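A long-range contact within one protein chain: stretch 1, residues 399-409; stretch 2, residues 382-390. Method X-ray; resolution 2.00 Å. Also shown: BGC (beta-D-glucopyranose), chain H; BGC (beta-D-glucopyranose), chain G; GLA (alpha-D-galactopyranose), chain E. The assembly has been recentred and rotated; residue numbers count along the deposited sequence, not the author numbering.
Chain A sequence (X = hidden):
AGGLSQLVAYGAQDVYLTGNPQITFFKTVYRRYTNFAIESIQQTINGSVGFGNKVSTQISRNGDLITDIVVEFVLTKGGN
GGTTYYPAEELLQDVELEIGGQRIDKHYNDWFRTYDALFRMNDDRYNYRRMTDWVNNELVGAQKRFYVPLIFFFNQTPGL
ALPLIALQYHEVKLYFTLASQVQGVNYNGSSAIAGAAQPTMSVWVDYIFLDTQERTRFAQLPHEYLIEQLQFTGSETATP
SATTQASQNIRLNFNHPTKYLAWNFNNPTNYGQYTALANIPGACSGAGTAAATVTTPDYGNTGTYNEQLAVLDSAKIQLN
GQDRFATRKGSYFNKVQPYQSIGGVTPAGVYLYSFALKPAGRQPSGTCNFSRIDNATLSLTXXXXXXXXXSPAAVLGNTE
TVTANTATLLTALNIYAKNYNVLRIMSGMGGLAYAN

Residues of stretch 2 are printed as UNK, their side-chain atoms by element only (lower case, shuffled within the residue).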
# COMPACT_ATOMS: atom_id res chain seq x y z
N THR A 399 10.05 -31.53 -4.70
CA THR A 399 9.17 -31.71 -3.56
C THR A 399 9.46 -30.66 -2.48
O THR A 399 10.29 -29.77 -2.65
CB THR A 399 9.32 -33.13 -3.01
OG1 THR A 399 10.67 -33.34 -2.58
CG2 THR A 399 8.97 -34.14 -4.09
N GLU A 400 8.77 -30.79 -1.35
CA GLU A 400 8.74 -29.72 -0.35
C GLU A 400 9.98 -29.71 0.54
O GLU A 400 10.44 -28.63 0.93
CB GLU A 400 7.49 -29.84 0.52
CG GLU A 400 7.37 -28.74 1.57
CD GLU A 400 6.30 -29.03 2.61
OE1 GLU A 400 5.77 -30.16 2.62
OE2 GLU A 400 6.01 -28.13 3.42
N THR A 401 10.53 -30.88 0.87
CA THR A 401 11.56 -30.98 1.89
C THR A 401 12.97 -31.01 1.31
O THR A 401 13.91 -31.41 2.01
CB THR A 401 11.33 -32.22 2.75
OG1 THR A 401 11.37 -33.39 1.93
CG2 THR A 401 9.98 -32.14 3.44
N VAL A 402 13.14 -30.60 0.05
CA VAL A 402 14.45 -30.57 -0.58
C VAL A 402 14.70 -29.20 -1.20
O VAL A 402 13.77 -28.44 -1.48
CB VAL A 402 14.60 -31.68 -1.65
CG1 VAL A 402 14.62 -33.05 -1.00
CG2 VAL A 402 13.47 -31.59 -2.66
N THR A 403 15.98 -28.89 -1.40
CA THR A 403 16.39 -27.65 -2.04
C THR A 403 17.66 -27.92 -2.84
O THR A 403 18.18 -29.04 -2.86
CB THR A 403 16.61 -26.54 -1.01
OG1 THR A 403 16.95 -25.32 -1.68
CG2 THR A 403 17.72 -26.91 -0.05
N ALA A 404 18.15 -26.88 -3.51
CA ALA A 404 19.33 -27.02 -4.36
C ALA A 404 20.56 -27.33 -3.52
O ALA A 404 20.68 -26.92 -2.36
CB ALA A 404 19.55 -25.74 -5.16
N ASN A 405 21.50 -28.07 -4.13
CA ASN A 405 22.72 -28.45 -3.42
C ASN A 405 23.59 -27.25 -3.08
O ASN A 405 24.47 -27.35 -2.23
CB ASN A 405 23.53 -29.44 -4.25
CG ASN A 405 24.19 -28.80 -5.45
OD1 ASN A 405 23.65 -27.89 -6.07
ND2 ASN A 405 25.41 -29.25 -5.74
N THR A 406 23.36 -26.10 -3.73
CA THR A 406 24.12 -24.90 -3.42
C THR A 406 23.68 -24.25 -2.12
O THR A 406 24.30 -23.27 -1.70
CB THR A 406 24.00 -23.89 -4.56
OG1 THR A 406 22.61 -23.57 -4.77
CG2 THR A 406 24.58 -24.45 -5.84
N ALA A 407 22.64 -24.77 -1.47
CA ALA A 407 22.15 -24.21 -0.22
C ALA A 407 23.11 -24.46 0.94
O ALA A 407 22.94 -23.84 2.00
CB ALA A 407 20.78 -24.79 0.12
N THR A 408 24.09 -25.35 0.77
CA THR A 408 25.06 -25.61 1.83
C THR A 408 25.96 -24.42 2.12
O THR A 408 26.67 -24.44 3.13
CB THR A 408 25.91 -26.83 1.47
OG1 THR A 408 26.52 -26.63 0.19
CG2 THR A 408 25.04 -28.08 1.42
N LEU A 409 25.96 -23.40 1.27
CA LEU A 409 26.74 -22.20 1.52
C LEU A 409 26.05 -21.23 2.47
O LEU A 409 26.69 -20.27 2.92
CB LEU A 409 27.06 -21.49 0.20
CG LEU A 409 27.89 -22.26 -0.83
CD1 LEU A 409 28.22 -21.36 -2.01
CD2 LEU A 409 29.16 -22.80 -0.19
N UNK A 382 16.64 -28.62 8.56
CA UNK A 382 16.94 -28.16 7.21
C UNK A 382 16.45 -29.16 6.17
O UNK A 382 16.29 -30.35 6.44
o UNK A 382 20.59 -24.29 10.81
c UNK A 382 18.45 -27.94 7.04
c UNK A 382 19.36 -24.71 8.82
c UNK A 382 18.84 -25.60 7.90
c UNK A 382 19.02 -26.97 8.04
c UNK A 382 20.26 -26.54 10.06
c UNK A 382 20.07 -25.18 9.90
c UNK A 382 19.74 -27.42 9.14
N UNK A 383 16.20 -28.65 4.97
CA UNK A 383 15.87 -29.50 3.85
C UNK A 383 17.09 -30.30 3.40
O UNK A 383 18.23 -29.98 3.75
n UNK A 383 12.18 -25.20 1.03
c UNK A 383 14.11 -27.83 3.03
c UNK A 383 13.69 -26.99 1.83
c UNK A 383 15.33 -28.68 2.68
c UNK A 383 12.53 -26.08 2.18
N UNK A 384 16.84 -31.34 2.63
CA UNK A 384 17.92 -32.11 2.02
C UNK A 384 18.36 -31.39 0.76
O UNK A 384 17.63 -31.35 -0.24
o UNK A 384 17.04 -34.17 2.92
c UNK A 384 18.61 -34.33 1.11
c UNK A 384 17.47 -33.54 1.71
N UNK A 385 19.57 -30.82 0.79
CA UNK A 385 20.09 -30.04 -0.34
C UNK A 385 20.61 -31.01 -1.41
O UNK A 385 21.80 -31.10 -1.70
s UNK A 385 20.73 -28.16 1.62
c UNK A 385 21.18 -29.10 0.14
N UNK A 386 19.67 -31.73 -2.01
CA UNK A 386 19.99 -32.80 -2.95
C UNK A 386 19.64 -32.48 -4.39
O UNK A 386 19.98 -33.27 -5.28
c UNK A 386 19.28 -34.10 -2.54
o UNK A 386 17.88 -33.91 -2.49
N UNK A 387 18.98 -31.36 -4.66
CA UNK A 387 18.57 -31.02 -6.02
C UNK A 387 19.76 -30.46 -6.79
O UNK A 387 20.56 -29.69 -6.25
c UNK A 387 16.25 -30.52 -5.16
c UNK A 387 17.42 -30.01 -6.01
c UNK A 387 15.12 -29.52 -5.07
c UNK A 387 16.95 -29.72 -7.43
N UNK A 388 19.89 -30.87 -8.05
CA UNK A 388 20.93 -30.31 -8.91
C UNK A 388 20.56 -28.87 -9.22
O UNK A 388 19.56 -28.61 -9.89
c UNK A 388 21.05 -31.14 -10.19
o UNK A 388 22.29 -31.23 -12.22
c UNK A 388 22.11 -30.61 -11.15
o UNK A 388 22.77 -29.59 -10.85
N UNK A 389 21.38 -27.93 -8.75
CA UNK A 389 21.07 -26.52 -8.92
C UNK A 389 21.26 -26.04 -10.35
O UNK A 389 20.72 -24.99 -10.71
c UNK A 389 21.93 -25.68 -7.97
N UNK A 390 22.00 -26.78 -11.17
CA UNK A 390 22.24 -26.39 -12.55
C UNK A 390 21.14 -26.87 -13.49
O UNK A 390 21.17 -26.51 -14.68
c UNK A 390 23.58 -26.93 -13.04
c UNK A 390 24.67 -26.60 -12.04
o UNK A 390 23.49 -28.36 -13.18
C2 BGC H . 27.55 -28.58 -6.41
C3 BGC H . 28.44 -28.15 -7.57
C4 BGC H . 28.03 -28.85 -8.85
C5 BGC H . 26.53 -28.78 -9.07
C6 BGC H . 26.13 -29.58 -10.30
C1 BGC H . 26.07 -28.49 -6.79
O2 BGC H . 27.80 -27.74 -5.28
O3 BGC H . 29.81 -28.50 -7.32
O4 BGC H . 28.70 -28.24 -9.96
O5 BGC H . 25.81 -29.26 -7.95
O6 BGC H . 26.47 -30.96 -10.10
C2 BGC G . 13.79 -33.74 -9.27
C3 BGC G . 14.44 -35.05 -9.70
C4 BGC G . 15.95 -34.92 -9.60
C5 BGC G . 16.35 -34.48 -8.20
C6 BGC G . 17.86 -34.33 -8.08
C1 BGC G . 14.30 -33.28 -7.92
O2 BGC G . 12.37 -33.92 -9.21
O3 BGC G . 14.10 -35.31 -11.07
O4 BGC G . 16.57 -36.18 -9.90
O5 BGC G . 15.73 -33.23 -7.89
O6 BGC G . 18.30 -33.25 -8.92
C1 GLA E . 26.56 -28.59 -18.46
C2 GLA E . 26.08 -29.55 -17.39
C3 GLA E . 25.49 -28.79 -16.21
C4 GLA E . 26.49 -27.76 -15.70
C5 GLA E . 26.91 -26.86 -16.84
C6 GLA E . 27.95 -25.85 -16.38
O2 GLA E . 25.06 -30.41 -17.92
O3 GLA E . 25.15 -29.70 -15.16
O4 GLA E . 27.64 -28.42 -15.14
O5 GLA E . 27.46 -27.63 -17.91
O6 GLA E . 28.33 -25.03 -17.49
O HOH W 1 10.90 -26.46 -0.59
O HOH W 2 14.13 -34.11 2.94

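Position 382 carries one carbon and then a six-carbon ring bearing one oxygen. Even CB lies 7.2 Å from Thr 403 CG2, so the side chain does not touch stretch 1. This is Tyr 382, whose hydroxyl is satisfied by hydrogen bonding elsewhere in the structure.

At position 383 four carbons run in a row to a nitrogen, an extended chain whose first carbon, CB, lies 3.1 Å from Thr 401 O. It is Lys 383. The straight chain runs beside the backbone of stretch 1, with CE 3.5 Å from Glu 400 O, and its length lets NZ reach a water (2.4 Å from NZ to the water oxygen) that donates to Glu 400 O (2.7 Å from the water oxygen).

Position 384 has one carbon carrying an oxygen and a carbon. Its CB packs 4.0 Å from Val 402 CG1, on the sheet face the two residues share, while the oxygen lies 2.9 Å from the oxygen of a water that also contacts Thr 401 O and Thr 401 OG1. The fork is that of Thr 384, which offers carbon to Val 402 and a hydroxyl to water.

At position 385 one carbon is followed by sulfur, which lies 3.7 Å from both Thr 403 CG2 and Ala 407 CB. This is Cys 385; its compact, only weakly polar thiol suits a buried site.

Position 386 shows one carbon and one oxygen. Its CA-to-CB bond points away from stretch 1, yet the oxygen approaches Val 402 CG1 at 3.7 Å. This is Ser 386, short enough for OG to fold back to its own strand in a weak hydrogen bond to Thr 384 O (3.4 Å).

Position 387 has four carbons, forked at the first; the arm two carbons long ends 3.6 Å from Val 402 CG2. This is Ile 387, whose CD1 makes that apolar contact.

Position 388 has two carbons, the second carrying two oxygens, and none touches stretch 1. It is Asp 388. Its CA-to-CB bond points away from stretch 1; OD1 instead accepts a hydrogen bond from the backbone N of residue 390 (2.9 Å).

A lone carbon at position 389, CB, fits among Ala 404 CB (3.7 Å), Thr 406 CG2 (3.6 Å) and Asn 405 OD1 (3.4 Å). This methyl means Ala 389.

Position 390, a carbon bearing one oxygen and one carbon, does not touch stretch 1. It is Thr 390, whose hydroxyl can both donate and accept: OG1 donates to Asp 388 OD1 (2.7 Å) and accepts from galactose O3 (2.9 Å).

The contact is a short parallel pairing. Thr 384 N donates to Thr 401 O (3.0 Å), and Thr 403 N to Thr 384 O (3.2 Å). A bulge shifts the register by one before Ile 387 N donates to Thr 403 O (3.0 Å) and Asn 405 N to Ile 387 O (2.8 Å). Backbone bonds set the alignment; small and apolar side chains, with the aliphatic chain of Lys 383, pack around it.

Stretch 2 382-390: YKTCSIDAT
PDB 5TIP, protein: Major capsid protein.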